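Local coordinates for functional macrophage inflammatory protein 1-alpha homolog (Human herpesvirus 8, PDB 1ZXT) that probably acts as a virus-encoded CC chemokine that binds CCR-type chemokine receptors and signals through them, at residues L25-P30 / I41-R46. Numbering follows the deposited sequence.
Sequences LKEWYP and ILLTKR
The first hairpin of the chemokine Greek-key sheet pairs strand 25-30 with strand 40-44, antiparallel and interrupted by a classic beta bulge at Lys26 and Glu27, which both face Leu43. Lys26 N donates to Leu43 O (2.8 Å), while Leu43 N returns a bond to Glu27 O at 2.9 Å. Beyond the bulge Tyr29 and Ile41 form a hydrogen-bonded pair, tighter from Ile41 N to Tyr29 O (2.7 Å) than from Tyr29 N to Ile41 O (3.2 Å). Ile41 O also receives a CA-H...O contact from Trp28 CA.

Glu27, Tyr29, Ile41 and Leu43 share one face. With CG held between its backbone N and carbonyl carbon (chi1 48°), the Tyr29 ring swings across Ile41, whose CB sits over one ring face 3.9 Å from the centroid in a CH-pi contact. Ile41 CG2 reaches the phenol end, 3.5 Å from Tyr29 OH. Leu43 runs alongside Glu27, its CD2 against the carboxylate carbon and OE2. On the other face Leu42 CD2 touches Trp28 CB at 4.0 Å and Leu42 CB meets Leu25 CD1.

The extended Lys45 chain passes Leu25 O, its CE 3.7 Å away, to hydrogen-bond Gln23 O. Four backbone bonds set the register, at the bulge and beyond it. The Leu25, Trp28 and Leu42 side packs on Leu62 and Met63 of helix 57-64; opposite, carbon contacts to Ile41, not a polar cross-strand bond, steady the Tyr29 ring.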
ATOM      1  N   LEU A  25       7.441   7.400  -5.663  1.00 28.92           N
ATOM      2  CA  LEU A  25       6.653   7.109  -4.454  1.00 29.36           C
ATOM      3  C   LEU A  25       6.603   8.325  -3.502  1.00 27.17           C
ATOM      4  O   LEU A  25       7.578   9.027  -3.258  1.00 27.95           O
ATOM      5  CB  LEU A  25       7.258   5.881  -3.761  1.00 28.70           C
ATOM      6  CG  LEU A  25       6.816   4.459  -4.097  1.00 32.74           C
ATOM      7  CD1 LEU A  25       5.985   4.249  -5.325  1.00 32.61           C
ATOM      8  CD2 LEU A  25       8.012   3.516  -3.946  1.00 26.69           C
ATOM      9  N   LYS A  26       5.381   8.584  -3.046  1.00 27.95           N
ATOM     10  CA  LYS A  26       4.990   9.662  -2.146  1.00 27.64           C
ATOM     11  C   LYS A  26       4.836   9.258  -0.662  1.00 24.69           C
ATOM     12  O   LYS A  26       5.421   9.928   0.211  1.00 27.37           O
ATOM     13  CB  LYS A  26       3.613  10.212  -2.609  1.00 30.28           C
ATOM     14  CG  LYS A  26       3.321  11.719  -2.434  1.00 30.91           C
ATOM     15  CD  LYS A  26       1.838  11.983  -2.812  1.00 35.23           C
ATOM     16  CE  LYS A  26       1.492  13.441  -2.841  1.00 37.65           C
ATOM     17  NZ  LYS A  26       1.841  14.183  -1.602  1.00 45.47           N
ATOM     18  N   GLU A  27       4.124   8.174  -0.396  1.00 25.52           N
ATOM     19  CA  GLU A  27       3.701   7.795   0.937  1.00 26.38           C
ATOM     20  C   GLU A  27       3.118   6.407   0.854  1.00 25.65           C
ATOM     21  O   GLU A  27       2.920   5.906  -0.256  1.00 28.30           O
ATOM     22  CB  GLU A  27       2.647   8.754   1.436  1.00 23.84           C
ATOM     23  CG  GLU A  27       1.428   8.898   0.543  1.00 28.40           C
ATOM     24  CD  GLU A  27       0.572  10.149   0.864  1.00 27.21           C
ATOM     25  OE1 GLU A  27       1.100  11.198   0.815  1.00 37.41           O
ATOM     26  OE2 GLU A  27      -0.640   9.992   1.146  1.00 45.06           O
ATOM     27  N   TRP A  28       2.789   5.778   2.008  1.00 26.79           N
ATOM     28  CA  TRP A  28       2.109   4.541   2.028  1.00 26.82           C
ATOM     29  C   TRP A  28       1.025   4.530   3.105  1.00 26.87           C
ATOM     30  O   TRP A  28       1.058   5.313   4.014  1.00 27.06           O
ATOM     31  CB  TRP A  28       3.064   3.356   2.264  1.00 26.59           C
ATOM     32  CG  TRP A  28       3.616   3.346   3.641  1.00 25.39           C
ATOM     33  CD1 TRP A  28       4.645   4.106   4.131  1.00 27.07           C
ATOM     34  CD2 TRP A  28       3.145   2.548   4.714  1.00 23.06           C
ATOM     35  NE1 TRP A  28       4.865   3.785   5.437  1.00 26.54           N
ATOM     36  CE2 TRP A  28       3.928   2.865   5.835  1.00 26.67           C
ATOM     37  CE3 TRP A  28       2.075   1.596   4.842  1.00 29.46           C
ATOM     38  CZ2 TRP A  28       3.748   2.287   7.086  1.00 30.46           C
ATOM     39  CZ3 TRP A  28       1.868   1.013   6.111  1.00 29.96           C
ATOM     40  CH2 TRP A  28       2.699   1.411   7.222  1.00 29.40           C
ATOM     41  N   TYR A  29       0.104   3.599   2.982  1.00 28.37           N
ATOM     42  CA  TYR A  29      -0.904   3.327   4.027  1.00 27.99           C
ATOM     43  C   TYR A  29      -1.357   1.902   3.854  1.00 27.70           C
ATOM     44  O   TYR A  29      -1.355   1.335   2.758  1.00 28.42           O
ATOM     45  CB  TYR A  29      -2.083   4.299   3.961  1.00 26.85           C
ATOM     46  CG  TYR A  29      -2.671   4.504   2.575  1.00 28.12           C
ATOM     47  CD1 TYR A  29      -2.212   5.484   1.743  1.00 30.18           C
ATOM     48  CD2 TYR A  29      -3.717   3.738   2.123  1.00 30.63           C
ATOM     49  CE1 TYR A  29      -2.714   5.692   0.488  1.00 29.82           C
ATOM     50  CE2 TYR A  29      -4.276   3.944   0.858  1.00 33.71           C
ATOM     51  CZ  TYR A  29      -3.766   4.896   0.040  1.00 31.24           C
ATOM     52  OH  TYR A  29      -4.310   5.118  -1.234  1.00 38.09           O
ATOM     53  N   PRO A  30      -1.779   1.288   4.952  1.00 27.91           N
ATOM     54  CA  PRO A  30      -2.278  -0.095   4.892  1.00 28.98           C
ATOM     55  C   PRO A  30      -3.716  -0.162   4.317  1.00 28.12           C
ATOM     56  O   PRO A  30      -4.466   0.798   4.352  1.00 29.36           O
ATOM     57  CB  PRO A  30      -2.268  -0.516   6.346  1.00 30.39           C
ATOM     58  CG  PRO A  30      -2.686   0.761   7.028  1.00 27.24           C
ATOM     59  CD  PRO A  30      -1.877   1.844   6.314  1.00 28.22           C
ATOM     60  N   ILE A  41      -0.757   0.116   0.422  1.00 27.44           N
ATOM     61  CA  ILE A  41      -0.679   0.929  -0.790  1.00 30.11           C
ATOM     62  C   ILE A  41       0.572   1.743  -0.797  1.00 29.47           C
ATOM     63  O   ILE A  41       0.809   2.491   0.101  1.00 29.77           O
ATOM     64  CB  ILE A  41      -1.917   1.818  -0.934  1.00 29.35           C
ATOM     65  CG1 ILE A  41      -3.187   0.977  -0.869  1.00 30.05           C
ATOM     66  CG2 ILE A  41      -1.907   2.752  -2.185  1.00 29.79           C
ATOM     67  CD1 ILE A  41      -3.228  -0.172  -1.852  1.00 29.62           C
ATOM     68  N   LEU A  42       1.362   1.607  -1.860  1.00 29.47           N
ATOM     69  CA  LEU A  42       2.406   2.568  -2.175  1.00 26.98           C
ATOM     70  C   LEU A  42       1.831   3.580  -3.119  1.00 28.02           C
ATOM     71  O   LEU A  42       1.545   3.285  -4.252  1.00 27.17           O
ATOM     72  CB  LEU A  42       3.616   1.916  -2.808  1.00 26.19           C
ATOM     73  CG  LEU A  42       4.176   0.751  -1.994  1.00 26.13           C
ATOM     74  CD1 LEU A  42       5.243   0.048  -2.798  1.00 25.26           C
ATOM     75  CD2 LEU A  42       4.665   1.119  -0.601  1.00 26.73           C
ATOM     76  N   LEU A  43       1.666   4.795  -2.635  1.00 27.81           N
ATOM     77  CA  LEU A  43       0.969   5.824  -3.415  1.00 30.24           C
ATOM     78  C   LEU A  43       1.963   6.660  -4.166  1.00 28.74           C
ATOM     79  O   LEU A  43       2.972   7.200  -3.646  1.00 28.78           O
ATOM     80  CB  LEU A  43       0.100   6.710  -2.499  1.00 32.68           C
ATOM     81  CG  LEU A  43      -0.704   7.806  -3.232  1.00 29.44           C
ATOM     82  CD1 LEU A  43      -1.874   7.162  -3.883  1.00 31.36           C
ATOM     83  CD2 LEU A  43      -1.065   8.955  -2.278  1.00 34.23           C
ATOM     84  N   THR A  44       1.756   6.781  -5.458  1.00 28.27           N
ATOM     85  CA  THR A  44       2.777   7.560  -6.228  1.00 26.71           C
ATOM     86  C   THR A  44       2.444   9.029  -6.232  1.00 29.54           C
ATOM     87  O   THR A  44       1.325   9.397  -5.966  1.00 29.61           O
ATOM     88  CB  THR A  44       2.940   7.078  -7.705  1.00 25.62           C
ATOM     89  OG1 THR A  44       1.803   7.511  -8.432  1.00 28.35           O
ATOM     90  CG2 THR A  44       2.870   5.524  -7.856  1.00 26.38           C
ATOM     91  N   LYS A  45       3.431   9.857  -6.587  1.00 30.65           N
ATOM     92  CA  LYS A  45       3.267  11.321  -6.756  1.00 30.44           C
ATOM     93  C   LYS A  45       2.106  11.678  -7.721  1.00 32.13           C
ATOM     94  O   LYS A  45       1.468  12.729  -7.576  1.00 34.15           O
ATOM     95  CB  LYS A  45       4.591  12.024  -7.208  1.00 30.86           C
ATOM     96  CG  LYS A  45       5.654  12.015  -6.118  1.00 28.56           C
ATOM     97  CD  LYS A  45       7.023  12.197  -6.583  1.00 31.33           C
ATOM     98  CE  LYS A  45       8.024  12.018  -5.451  1.00 30.34           C
ATOM     99  NZ  LYS A  45       9.325  12.546  -5.900  1.00 32.51           N
ATOM    100  N   ARG A  46       1.920  10.872  -8.764  1.00 32.93           N
ATOM    101  CA  ARG A  46       0.798  11.043  -9.680  1.00 34.01           C
ATOM    102  C   ARG A  46      -0.541  10.476  -9.162  1.00 33.89           C
ATOM    103  O   ARG A  46      -1.572  10.559  -9.850  1.00 34.81           O
ATOM    104  CB  ARG A  46       1.170  10.497 -11.069  1.00 34.02           C
ATOM    105  CG  ARG A  46       2.272  11.223 -11.787  1.00 35.80           C
ATOM    106  CD  ARG A  46       2.739  10.599 -13.124  1.00 34.50           C
ATOM    107  NE  ARG A  46       4.016  11.213 -13.602  1.00 31.49           N
ATOM    108  CZ  ARG A  46       4.120  12.294 -14.324  1.00 36.43           C
ATOM    109  NH1 ARG A  46       3.055  13.009 -14.719  1.00 39.69           N
ATOM    110  NH2 ARG A  46       5.342  12.705 -14.688  1.00 38.77           N
TER